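Local coordinates for GGDEF and EAL domain-containing protein (Vibrio cholerae O1 str. 2010EL-1786, PDB 6PWK), which binds the second messenger c-di-GMP and, as a LapD-type receptor, probably passes its level on to the control of large adhesins and biofilm formation, at residues L25-Y31 / S88-I92; V47-Q51 / L155-L159; T214-E218 / L301-I305. All coordinates share one frame; numbering follows the deposited sequence.

Contact 1: residues L25-Y31 / S88-I92; sequences LGNRAYY and SIARI. With C2E (9,9'-[(2R,3R,3aS,5S,7aR,9R,10R,10aS,12S,14aR)-3,5,10,12-tetrahydroxy-5,12-dioxidooctahydro-2H,7H-difuro[3,2-d:3',2'-j][1,3,7,9,2,8]tetraoxadiphosphacyclododecine-2,9-diyl]bis(2-amino-1,9-dihydro-6H-purin-6-one)), chain D.
Tyr31 and Ile92 make the dense part of this contact. The methyl CG2 of Ile92 sits over one face of the Tyr31 ring, offset toward its rim, as a CH-pi contact 3.8 Å from the ring centroid. Tyr31 holds its CG anti to the backbone N (chi1 -169°), which sends the ring from the first turn of helix 28-41 toward Ala90 and Ile92. There CD1 of Tyr31 also meets CB of Ala90 at 3.6 Å. Tyr30 brings the edge of its ring to the same Ala90 CB, and Leu25 CD1 lies 3.7 Å from Ile89 CG2. The backbones close up beside this core: Arg91 N donates to Gly26 O at 2.7 Å in a nearly straight bond, part of a single bridge that pairs Gly26 with Ala90.

The looser side is a partly exposed polar fringe. The OH end of Tyr30 only skirts Ser88. Asn27 turns from the second segment and caps the helix, OD1 accepting from Tyr30 N at 2.8 Å while ND2 goes to Ala17 O. The end of Arg91 likewise leaves the contact, for a salt bridge with Asp20.

Arg28 is extended as far as NE, and its guanidinium then turns across the chain. Its NH1 is shared, reaching Ile92 O at 2.9 Å and the guanine carbonyl oxygen O61 of C2E at 2.8 Å, while NH2 donates to C2E N71 at 3.0 Å. Ile92 O lies in the guanidinium plane, although NH1 stands above the plane of that carbonyl; this backbone bond helps fix the rotation of the group. A guanidinium paired with O6 and N7 is the classic way for arginine to read the Hoogsteen edge of guanine, here in a c-di-GMP site on the GGDEF domain, which Asp68 of the second subunit helps to complete.

Contact 2: residues V47-Q51 / L155-L159; sequences VAILQ and LDNAL. With C2E (9,9'-[(2R,3R,3aS,5S,7aR,9R,10R,10aS,12S,14aR)-3,5,10,12-tetrahydroxy-5,12-dioxidooctahydro-2H,7H-difuro[3,2-d:3',2'-j][1,3,7,9,2,8]tetraoxadiphosphacyclododecine-2,9-diyl]bis(2-amino-1,9-dihydro-6H-purin-6-one)), chain D.
Ile49 and Leu155 form the apolar centre of this contact, with Ile49 CG2 3.6 Å from Leu155 CG as the two side chains pass at a slant. Leu155 reaches back along the strand as well: both its methyls, CD1 and CD2, face CG1 of Val47, each at 3.7 Å. One turn later in the helix, Leu159 crosses Ile49 at about a right angle, its CD2 4.1 Å from Ile49 CD1. Ile49 is drawn out straight, CG1 anti to the backbone N (chi1 -176°), and that extension also carries CD1 to within 3.9 Å of the guanine amino group N21 of C2E.

The segments share no polar bond; Gln51 OE1 rests against the methyl CD2 of Leu159 and takes its hydrogen bond from Lys163.

Ligand bonds come from the helix. Asp156 spreads its carboxylate over two parts of one nucleotide: OD1 accepts from N21 of C2E at 2.9 Å, and OD2 accepts from the ribose hydroxyl O2A of C2E at 2.8 Å. Lys184 forms a salt bridge with OD2, which probably steadies the carboxylate.

Helix 148-164 thus packs on the GGDEF sheet at strand 45-51, the axes of the two segments 8.5 Å apart and 50° from parallel, with strands 96-102 and 136-142 flanking that strand and Tyr31 of helix 28-41 touching both Val47 and Leu155.

Contact 3: residues T214-E218 / L301-I305; sequences TFHRE and LHFEI. With MG (magnesium ion), chain E.
Phe215 brings CE2 of its ring against CE1 of His302, 3.8 Å away, the two rings meeting obliquely. His216 completes the aromatic cluster, but by a polar contact: its ND1 lies 3.1 Å from ND1 of His302 in a hydrogen bond that either ring could donate. The imidazoles meet rim to rim, with planes 78° apart, and each nitrogen sits at the edge of the other ring, near its plane. Their far nitrogens are held too, NE2 of His302 by Lys352 and NE2 of His216 by Lys355.

Further along both strands the partners change from rings to carboxylates. Glu218 is stretched out, with CG anti to the backbone N (chi1 -178°), and delivers OE2 to the magnesium ion at 2.3 Å. Glu304 arrives from the other strand with a bent chain and puts OE1 on the same ion at 2.2 Å. The two liganding oxygens, Glu218 OE2 and Glu304 OE1, come within 2.6 Å of each other, a closeness explained by the cation they share, and the carboxylate planes stand 76° apart.

Asn272 and Asp334 add further ligands to the magnesium. Lys355 bridges the second oxygens, making salt bridges with Glu218 OE1 and Glu304 OE2, and so ties the histidine end to the metal end. Strand 269-272 runs between strands 214-225 and 301-305 in the sheet of the EAL domain, so the side chains meet across an intervening strand.

Glu218 also touches a c-di-GMP and probably occupies the position of the glutamate in the family's Glu-Ala-Leu signature, although the Ala-Leu of the consensus is not kept here. Magnesium and Lys355 would be expected to balance the gathered carboxylates, and the metal-binding arrangement of EAL domains is present in this LapD-type receptor.

How the contacts relate
From the N terminus, the chain enters contact 1 at 25-31, follows helix 28-41 into strand 45-51, and so opens contact 2 before contact 1 has closed at 88-92. Contact 2 closes only at 155-159, so the two loops cross. They also touch, through Ile92 on Ile49, and together they join the edge strand 88-90, the central strand 45-51 and two helices of the GGDEF domain around one c-di-GMP. Contact 3 follows in series: 214-218 to 301-305 closes a separate loop in the EAL domain, its centre about 45 Å from that of contact 1 and 33 Å from that of contact 2.

Contact 1: residues L25-Y31 / S88-I92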
loop_
_atom_site.group_PDB
_atom_site.type_symbol
_atom_site.label_atom_id
_atom_site.label_comp_id
_atom_site.label_asym_id
_atom_site.label_seq_id
_atom_site.Cartn_x
_atom_site.Cartn_y
_atom_site.Cartn_z
ATOM N N LEU A 25 21.924 0.383 14.860
ATOM C CA LEU A 25 22.916 -0.256 14.012
ATOM C C LEU A 25 23.284 0.697 12.883
ATOM O O LEU A 25 22.724 1.788 12.754
ATOM C CB LEU A 25 22.386 -1.581 13.458
ATOM C CG LEU A 25 22.173 -2.741 14.430
ATOM C CD1 LEU A 25 21.476 -3.892 13.724
ATOM C CD2 LEU A 25 23.503 -3.194 15.010
ATOM N N GLY A 26 24.237 0.278 12.056
ATOM C CA GLY A 26 24.539 1.040 10.862
ATOM C C GLY A 26 23.351 1.079 9.922
ATOM O O GLY A 26 22.563 0.135 9.842
ATOM N N ASN A 27 23.202 2.197 9.221
ATOM C CA ASN A 27 22.116 2.327 8.259
ATOM C C ASN A 27 22.554 1.725 6.924
ATOM O O ASN A 27 23.583 1.051 6.825
ATOM C CB ASN A 27 21.678 3.787 8.135
ATOM C CG ASN A 27 22.793 4.704 7.668
ATOM O OD1 ASN A 27 23.883 4.259 7.312
ATOM N ND2 ASN A 27 22.516 6.002 7.663
ATOM N N ARG A 28 21.769 1.968 5.874
ATOM C CA ARG A 28 22.084 1.389 4.574
ATOM C C ARG A 28 23.361 1.987 3.994
ATOM O O ARG A 28 24.182 1.264 3.416
ATOM C CB ARG A 28 20.909 1.590 3.616
ATOM C CG ARG A 28 21.118 0.980 2.242
ATOM C CD ARG A 28 19.918 1.220 1.341
ATOM N NE ARG A 28 20.097 0.591 0.036
ATOM C CZ ARG A 28 19.822 -0.684 -0.220
ATOM N NH1 ARG A 28 19.355 -1.468 0.742
ATOM N NH2 ARG A 28 20.016 -1.176 -1.435
ATOM N N ALA A 29 23.550 3.301 4.143
ATOM C CA ALA A 29 24.752 3.939 3.616
ATOM C C ALA A 29 26.002 3.430 4.321
ATOM O O ALA A 29 27.054 3.264 3.691
ATOM C CB ALA A 29 24.640 5.457 3.749
ATOM N N TYR A 30 25.910 3.184 5.629
ATOM C CA TYR A 30 27.019 2.566 6.349
ATOM C C TYR A 30 27.340 1.193 5.779
ATOM O O TYR A 30 28.512 0.821 5.648
ATOM C CB TYR A 30 26.686 2.467 7.839
ATOM C CG TYR A 30 27.531 1.477 8.616
ATOM C CD1 TYR A 30 28.729 1.864 9.202
ATOM C CD2 TYR A 30 27.121 0.157 8.777
ATOM C CE1 TYR A 30 29.499 0.964 9.918
ATOM C CE2 TYR A 30 27.885 -0.749 9.487
ATOM C CZ TYR A 30 29.071 -0.341 10.057
ATOM O OH TYR A 30 29.835 -1.239 10.766
ATOM N N TYR A 31 26.306 0.424 5.432
ATOM C CA TYR A 31 26.523 -0.926 4.926
ATOM C C TYR A 31 27.248 -0.909 3.588
ATOM O O TYR A 31 28.173 -1.698 3.367
ATOM C CB TYR A 31 25.190 -1.655 4.802
ATOM C CG TYR A 31 25.346 -3.126 4.530
ATOM C CD1 TYR A 31 25.649 -4.005 5.558
ATOM C CD2 TYR A 31 25.199 -3.638 3.248
ATOM C CE1 TYR A 31 25.802 -5.347 5.322
ATOM C CE2 TYR A 31 25.349 -4.987 3.001
ATOM C CZ TYR A 31 25.649 -5.834 4.046
ATOM O OH TYR A 31 25.797 -7.178 3.817
ATOM N N SER A 88 30.496 -6.311 10.206
ATOM C CA SER A 88 29.594 -5.203 9.940
ATOM C C SER A 88 28.161 -5.701 10.075
ATOM O O SER A 88 27.773 -6.675 9.420
ATOM C CB SER A 88 29.835 -4.626 8.543
ATOM O OG SER A 88 31.201 -4.284 8.363
ATOM N N ILE A 89 27.387 -5.051 10.939
ATOM C CA ILE A 89 25.966 -5.338 11.103
ATOM C C ILE A 89 25.214 -4.039 10.865
ATOM O O ILE A 89 25.454 -3.042 11.556
ATOM C CB ILE A 89 25.646 -5.916 12.489
ATOM C CG1 ILE A 89 26.475 -7.174 12.749
ATOM C CG2 ILE A 89 24.160 -6.234 12.597
ATOM C CD1 ILE A 89 26.152 -7.859 14.058
ATOM N N ALA A 90 24.313 -4.046 9.886
ATOM C CA ALA A 90 23.602 -2.839 9.502
ATOM C C ALA A 90 22.151 -3.171 9.187
ATOM O O ALA A 90 21.792 -4.324 8.936
ATOM C CB ALA A 90 24.260 -2.159 8.296
ATOM N N ARG A 91 21.319 -2.134 9.207
ATOM C CA ARG A 91 19.910 -2.234 8.835
ATOM C C ARG A 91 19.775 -1.644 7.435
ATOM O O ARG A 91 19.662 -0.426 7.271
ATOM C CB ARG A 91 19.030 -1.513 9.848
ATOM C CG ARG A 91 17.542 -1.707 9.632
ATOM C CD ARG A 91 16.742 -0.853 10.597
ATOM N NE ARG A 91 15.310 -0.906 10.322
ATOM C CZ ARG A 91 14.434 -0.017 10.775
ATOM N NH1 ARG A 91 14.845 1.001 11.518
ATOM N NH2 ARG A 91 13.147 -0.139 10.479
ATOM N N ILE A 92 19.792 -2.514 6.423
ATOM C CA ILE A 92 19.865 -2.055 5.038
ATOM C C ILE A 92 18.505 -1.679 4.465
ATOM O O ILE A 92 18.445 -1.031 3.411
ATOM C CB ILE A 92 20.521 -3.132 4.157
ATOM C CG1 ILE A 92 19.605 -4.351 4.031
ATOM C CG2 ILE A 92 21.863 -3.546 4.740
ATOM C CD1 ILE A 92 20.215 -5.485 3.242
HETATM P P1 C2E D . 16.770 -4.538 -8.436
HETATM O O2P C2E D . 15.556 -4.273 -7.582
HETATM O O1P C2E D . 16.200 -4.843 -9.788
HETATM O "O5'" C2E D . 17.682 -3.217 -8.731
HETATM C "C5'" C2E D . 18.489 -3.181 -9.864
HETATM C "C4'" C2E D . 19.168 -1.797 -9.742
HETATM O "O4'" C2E D . 18.249 -0.872 -9.750
HETATM C "C3'" C2E D . 19.673 -1.716 -8.288
HETATM O "O3'" C2E D . 20.920 -2.208 -8.150
HETATM C "C2'" C2E D . 19.621 -0.211 -7.953
HETATM O "O2'" C2E D . 20.956 0.416 -8.179
HETATM C "C1'" C2E D . 18.813 0.326 -8.831
HETATM N N9 C2E D . 17.764 1.107 -8.224
HETATM C C8 C2E D . 17.032 0.024 -7.858
HETATM N N7 C2E D . 15.934 0.504 -7.225
HETATM C C5 C2E D . 15.985 1.840 -7.209
HETATM C C6 C2E D . 15.063 2.953 -6.653
HETATM O O6 C2E D . 14.049 2.701 -6.093
HETATM N N1 C2E D . 15.408 4.343 -6.801
HETATM C C2 C2E D . 16.631 4.717 -7.475
HETATM N N2 C2E D . 17.081 6.090 -7.681
HETATM N N3 C2E D . 17.479 3.651 -7.987
HETATM C C4 C2E D . 17.127 2.207 -7.840
HETATM P P11 C2E D . 21.348 -2.396 -6.550
HETATM O O21 C2E D . 21.011 -1.295 -5.569
HETATM O O11 C2E D . 22.851 -2.434 -6.537
HETATM O O5A C2E D . 20.877 -3.941 -6.185
HETATM C C5A C2E D . 20.712 -4.814 -7.271
HETATM C C4A C2E D . 19.966 -5.997 -6.803
HETATM O O4A C2E D . 20.335 -6.330 -5.590
HETATM C C3A C2E D . 18.337 -5.597 -6.720
HETATM O O3A C2E D . 17.642 -5.882 -8.020
HETATM C C2A C2E D . 17.864 -6.305 -5.850
HETATM O O2A C2E D . 17.455 -7.620 -6.461
HETATM C C1A C2E D . 19.068 -6.496 -4.779
HETATM N N91 C2E D . 19.003 -5.621 -3.796
HETATM C C81 C2E D . 19.547 -4.395 -3.717
HETATM N N71 C2E D . 19.215 -3.905 -2.511
HETATM C C51 C2E D . 18.488 -4.819 -1.871
HETATM C C61 C2E D . 17.840 -4.831 -0.490
HETATM O O61 C2E D . 17.967 -3.881 0.195
HETATM N N11 C2E D . 17.091 -5.957 -0.016
HETATM C C21 C2E D . 16.940 -7.113 -0.859
HETATM N N21 C2E D . 16.180 -8.267 -0.396
HETATM N N31 C2E D . 17.567 -7.092 -2.183
HETATM C C41 C2E D . 18.349 -5.908 -2.669
#

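Contact 2: residues V47-Q51 / L155-L159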
loop_
_atom_site.group_PDB
_atom_site.type_symbol
_atom_site.label_atom_id
_atom_site.label_comp_id
_atom_site.label_asym_id
_atom_site.label_seq_id
_atom_site.Cartn_x
_atom_site.Cartn_y
_atom_site.Cartn_z
ATOM N N VAL A 47 28.817 -12.809 3.197
ATOM C CA VAL A 47 27.849 -11.738 3.387
ATOM C C VAL A 47 26.479 -12.380 3.576
ATOM O O VAL A 47 26.185 -13.438 3.010
ATOM C CB VAL A 47 27.877 -10.748 2.194
ATOM C CG1 VAL A 47 26.935 -11.180 1.076
ATOM C CG2 VAL A 47 27.582 -9.342 2.653
ATOM N N ALA A 48 25.649 -11.755 4.408
ATOM C CA ALA A 48 24.380 -12.351 4.802
ATOM C C ALA A 48 23.316 -11.275 4.951
ATOM O O ALA A 48 23.619 -10.111 5.223
ATOM C CB ALA A 48 24.509 -13.137 6.114
ATOM N N ILE A 49 22.059 -11.684 4.771
ATOM C CA ILE A 49 20.909 -10.805 4.933
ATOM C C ILE A 49 19.846 -11.546 5.738
ATOM O O ILE A 49 19.572 -12.724 5.483
ATOM C CB ILE A 49 20.345 -10.329 3.578
ATOM C CG1 ILE A 49 19.208 -9.327 3.790
ATOM C CG2 ILE A 49 19.876 -11.505 2.727
ATOM C CD1 ILE A 49 18.666 -8.746 2.505
ATOM N N LEU A 50 19.268 -10.860 6.719
ATOM C CA LEU A 50 18.235 -11.418 7.579
ATOM C C LEU A 50 17.000 -10.539 7.482
ATOM O O LEU A 50 17.074 -9.335 7.744
ATOM C CB LEU A 50 18.718 -11.502 9.030
ATOM C CG LEU A 50 17.657 -11.871 10.067
ATOM C CD1 LEU A 50 17.234 -13.319 9.903
ATOM C CD2 LEU A 50 18.156 -11.606 11.481
ATOM N N GLN A 51 15.869 -11.134 7.112
ATOM C CA GLN A 51 14.611 -10.410 6.995
ATOM C C GLN A 51 13.672 -10.820 8.120
ATOM O O GLN A 51 13.410 -12.012 8.315
ATOM C CB GLN A 51 13.941 -10.661 5.645
ATOM C CG GLN A 51 12.558 -10.040 5.558
ATOM C CD GLN A 51 11.944 -10.160 4.184
ATOM O OE1 GLN A 51 12.582 -10.635 3.245
ATOM N NE2 GLN A 51 10.695 -9.729 4.056
ATOM N N LEU A 155 22.669 -11.930 -2.740
ATOM C CA LEU A 155 22.042 -11.886 -1.425
ATOM C C LEU A 155 20.525 -11.959 -1.540
ATOM O O LEU A 155 19.859 -12.587 -0.709
ATOM C CB LEU A 155 22.477 -10.610 -0.703
ATOM C CG LEU A 155 22.732 -10.599 0.804
ATOM C CD1 LEU A 155 23.338 -11.902 1.277
ATOM C CD2 LEU A 155 23.647 -9.436 1.156
ATOM N N ASP A 156 19.962 -11.332 -2.577
ATOM C CA ASP A 156 18.514 -11.326 -2.752
ATOM C C ASP A 156 18.009 -12.683 -3.231
ATOM O O ASP A 156 16.958 -13.155 -2.781
ATOM C CB ASP A 156 18.116 -10.224 -3.735
ATOM C CG ASP A 156 16.662 -9.819 -3.605
ATOM O OD1 ASP A 156 16.033 -10.165 -2.584
ATOM O OD2 ASP A 156 16.147 -9.153 -4.527
ATOM N N ASN A 157 18.739 -13.322 -4.150
ATOM C CA ASN A 157 18.331 -14.637 -4.633
ATOM C C ASN A 157 18.502 -15.708 -3.564
ATOM O O ASN A 157 17.704 -16.653 -3.503
ATOM C CB ASN A 157 19.122 -15.006 -5.889
ATOM C CG ASN A 157 18.699 -14.202 -7.102
ATOM O OD1 ASN A 157 17.873 -14.648 -7.899
ATOM N ND2 ASN A 157 19.261 -13.008 -7.248
ATOM N N ALA A 158 19.527 -15.586 -2.718
ATOM C CA ALA A 158 19.678 -16.526 -1.613
ATOM C C ALA A 158 18.553 -16.365 -0.600
ATOM O O ALA A 158 18.070 -17.354 -0.037
ATOM C CB ALA A 158 21.039 -16.336 -0.942
ATOM N N LEU A 159 18.121 -15.126 -0.360
ATOM C CA LEU A 159 16.997 -14.900 0.543
ATOM C C LEU A 159 15.718 -15.507 -0.017
ATOM O O LEU A 159 14.907 -16.065 0.731
ATOM C CB LEU A 159 16.823 -13.401 0.791
ATOM C CG LEU A 159 15.769 -12.993 1.820
ATOM C CD1 LEU A 159 16.060 -13.648 3.159
ATOM C CD2 LEU A 159 15.723 -11.480 1.961
HETATM P P1 C2E D . 16.770 -4.538 -8.436
HETATM O O2P C2E D . 15.556 -4.273 -7.582
HETATM O O1P C2E D . 16.200 -4.843 -9.788
HETATM O "O5'" C2E D . 17.682 -3.217 -8.731
HETATM C "C5'" C2E D . 18.489 -3.181 -9.864
HETATM C "C4'" C2E D . 19.168 -1.797 -9.742
HETATM O "O4'" C2E D . 18.249 -0.872 -9.750
HETATM C "C3'" C2E D . 19.673 -1.716 -8.288
HETATM O "O3'" C2E D . 20.920 -2.208 -8.150
HETATM C "C2'" C2E D . 19.621 -0.211 -7.953
HETATM O "O2'" C2E D . 20.956 0.416 -8.179
HETATM C "C1'" C2E D . 18.813 0.326 -8.831
HETATM N N9 C2E D . 17.764 1.107 -8.224
HETATM C C8 C2E D . 17.032 0.024 -7.858
HETATM N N7 C2E D . 15.934 0.504 -7.225
HETATM C C5 C2E D . 15.985 1.840 -7.209
HETATM C C6 C2E D . 15.063 2.953 -6.653
HETATM O O6 C2E D . 14.049 2.701 -6.093
HETATM N N1 C2E D . 15.408 4.343 -6.801
HETATM C C2 C2E D . 16.631 4.717 -7.475
HETATM N N2 C2E D . 17.081 6.090 -7.681
HETATM N N3 C2E D . 17.479 3.651 -7.987
HETATM C C4 C2E D . 17.127 2.207 -7.840
HETATM P P11 C2E D . 21.348 -2.396 -6.550
HETATM O O21 C2E D . 21.011 -1.295 -5.569
HETATM O O11 C2E D . 22.851 -2.434 -6.537
HETATM O O5A C2E D . 20.877 -3.941 -6.185
HETATM C C5A C2E D . 20.712 -4.814 -7.271
HETATM C C4A C2E D . 19.966 -5.997 -6.803
HETATM O O4A C2E D . 20.335 -6.330 -5.590
HETATM C C3A C2E D . 18.337 -5.597 -6.720
HETATM O O3A C2E D . 17.642 -5.882 -8.020
HETATM C C2A C2E D . 17.864 -6.305 -5.850
HETATM O O2A C2E D . 17.455 -7.620 -6.461
HETATM C C1A C2E D . 19.068 -6.496 -4.779
HETATM N N91 C2E D . 19.003 -5.621 -3.796
HETATM C C81 C2E D . 19.547 -4.395 -3.717
HETATM N N71 C2E D . 19.215 -3.905 -2.511
HETATM C C51 C2E D . 18.488 -4.819 -1.871
HETATM C C61 C2E D . 17.840 -4.831 -0.490
HETATM O O61 C2E D . 17.967 -3.881 0.195
HETATM N N11 C2E D . 17.091 -5.957 -0.016
HETATM C C21 C2E D . 16.940 -7.113 -0.859
HETATM N N21 C2E D . 16.180 -8.267 -0.396
HETATM N N31 C2E D . 17.567 -7.092 -2.183
HETATM C C41 C2E D . 18.349 -5.908 -2.669
#

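Contact 3: residues T214-E218 / L301-I305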
loop_
_atom_site.group_PDB
_atom_site.type_symbol
_atom_site.label_atom_id
_atom_site.label_comp_id
_atom_site.label_asym_id
_atom_site.label_seq_id
_atom_site.Cartn_x
_atom_site.Cartn_y
_atom_site.Cartn_z
ATOM N N THR A 214 -9.287 -39.157 -9.137
ATOM C CA THR A 214 -8.460 -37.963 -9.284
ATOM C C THR A 214 -9.271 -36.743 -8.855
ATOM O O THR A 214 -10.264 -36.386 -9.497
ATOM C CB THR A 214 -7.952 -37.829 -10.720
ATOM O OG1 THR A 214 -7.461 -36.500 -10.940
ATOM C CG2 THR A 214 -9.053 -38.151 -11.727
ATOM N N PHE A 215 -8.853 -36.114 -7.754
ATOM C CA PHE A 215 -9.518 -34.901 -7.286
ATOM C C PHE A 215 -9.293 -33.753 -8.263
ATOM O O PHE A 215 -10.249 -33.160 -8.779
ATOM C CB PHE A 215 -9.012 -34.539 -5.887
ATOM C CG PHE A 215 -9.776 -33.423 -5.233
ATOM C CD1 PHE A 215 -10.926 -33.687 -4.507
ATOM C CD2 PHE A 215 -9.341 -32.113 -5.337
ATOM C CE1 PHE A 215 -11.631 -32.665 -3.902
ATOM C CE2 PHE A 215 -10.042 -31.085 -4.733
ATOM C CZ PHE A 215 -11.188 -31.362 -4.015
ATOM N N HIS A 216 -8.031 -33.427 -8.529
ATOM C CA HIS A 216 -7.681 -32.462 -9.561
ATOM C C HIS A 216 -6.229 -32.691 -9.957
ATOM O O HIS A 216 -5.523 -33.506 -9.361
ATOM C CB HIS A 216 -7.917 -31.015 -9.095
ATOM C CG HIS A 216 -7.087 -30.598 -7.916
ATOM N ND1 HIS A 216 -7.570 -29.764 -6.931
ATOM C CD2 HIS A 216 -5.805 -30.874 -7.578
ATOM C CE1 HIS A 216 -6.626 -29.557 -6.028
ATOM N NE2 HIS A 216 -5.544 -30.219 -6.398
ATOM N N ARG A 217 -5.794 -31.954 -10.975
ATOM C CA ARG A 217 -4.397 -31.915 -11.387
ATOM C C ARG A 217 -3.867 -30.507 -11.161
ATOM O O ARG A 217 -4.358 -29.553 -11.774
ATOM C CB ARG A 217 -4.236 -32.322 -12.852
ATOM C CG ARG A 217 -4.136 -33.819 -13.078
ATOM C CD ARG A 217 -4.020 -34.143 -14.555
ATOM N NE ARG A 217 -5.186 -34.879 -15.029
ATOM C CZ ARG A 217 -5.305 -36.202 -14.972
ATOM N NH1 ARG A 217 -4.324 -36.936 -14.463
ATOM N NH2 ARG A 217 -6.404 -36.790 -15.422
ATOM N N GLU A 218 -2.875 -30.378 -10.285
ATOM C CA GLU A 218 -2.260 -29.085 -10.030
ATOM C C GLU A 218 -1.312 -28.719 -11.164
ATOM O O GLU A 218 -0.556 -29.560 -11.658
ATOM C CB GLU A 218 -1.507 -29.093 -8.700
ATOM C CG GLU A 218 -0.874 -27.757 -8.347
ATOM C CD GLU A 218 -0.289 -27.735 -6.951
ATOM O OE1 GLU A 218 -0.269 -28.797 -6.294
ATOM O OE2 GLU A 218 0.151 -26.652 -6.507
ATOM N N LEU A 301 -12.088 -25.430 -12.710
ATOM C CA LEU A 301 -10.993 -24.575 -12.265
ATOM C C LEU A 301 -10.988 -24.504 -10.746
ATOM O O LEU A 301 -11.963 -24.049 -10.138
ATOM C CB LEU A 301 -11.109 -23.170 -12.861
ATOM C CG LEU A 301 -10.754 -22.999 -14.338
ATOM C CD1 LEU A 301 -11.061 -21.584 -14.797
ATOM C CD2 LEU A 301 -9.293 -23.329 -14.579
ATOM N N HIS A 302 -9.892 -24.952 -10.140
ATOM C CA HIS A 302 -9.645 -24.793 -8.712
ATOM C C HIS A 302 -8.506 -23.797 -8.540
ATOM O O HIS A 302 -7.424 -23.987 -9.103
ATOM C CB HIS A 302 -9.292 -26.128 -8.055
ATOM C CG HIS A 302 -10.432 -27.096 -7.992
ATOM N ND1 HIS A 302 -10.329 -28.325 -7.376
ATOM C CD2 HIS A 302 -11.698 -27.018 -8.464
ATOM C CE1 HIS A 302 -11.483 -28.962 -7.472
ATOM N NE2 HIS A 302 -12.331 -28.190 -8.129
ATOM N N PHE A 303 -8.749 -22.739 -7.775
ATOM C CA PHE A 303 -7.741 -21.717 -7.524
ATOM C C PHE A 303 -7.063 -22.001 -6.190
ATOM O O PHE A 303 -7.709 -21.956 -5.138
ATOM C CB PHE A 303 -8.360 -20.320 -7.544
ATOM C CG PHE A 303 -8.757 -19.861 -8.918
ATOM C CD1 PHE A 303 -7.819 -19.316 -9.778
ATOM C CD2 PHE A 303 -10.066 -19.986 -9.355
ATOM C CE1 PHE A 303 -8.178 -18.899 -11.046
ATOM C CE2 PHE A 303 -10.432 -19.569 -10.622
ATOM C CZ PHE A 303 -9.487 -19.025 -11.469
ATOM N N GLU A 304 -5.767 -22.297 -6.237
ATOM C CA GLU A 304 -5.004 -22.648 -5.045
ATOM C C GLU A 304 -4.444 -21.369 -4.434
ATOM O O GLU A 304 -3.568 -20.723 -5.018
ATOM C CB GLU A 304 -3.895 -23.639 -5.388
ATOM C CG GLU A 304 -3.537 -24.571 -4.244
ATOM C CD GLU A 304 -3.072 -25.935 -4.723
ATOM O OE1 GLU A 304 -1.847 -26.141 -4.849
ATOM O OE2 GLU A 304 -3.935 -26.800 -4.982
ATOM N N ILE A 305 -4.945 -21.009 -3.262
ATOM C CA ILE A 305 -4.604 -19.758 -2.590
ATOM C C ILE A 305 -3.722 -20.085 -1.391
ATOM O O ILE A 305 -4.087 -20.951 -0.588
ATOM C CB ILE A 305 -5.864 -18.994 -2.144
ATOM C CG1 ILE A 305 -6.750 -18.689 -3.354
ATOM C CG2 ILE A 305 -5.486 -17.721 -1.418
ATOM C CD1 ILE A 305 -8.084 -18.079 -2.996
HETATM MG MG MG E . 0.153 -25.361 -4.605
#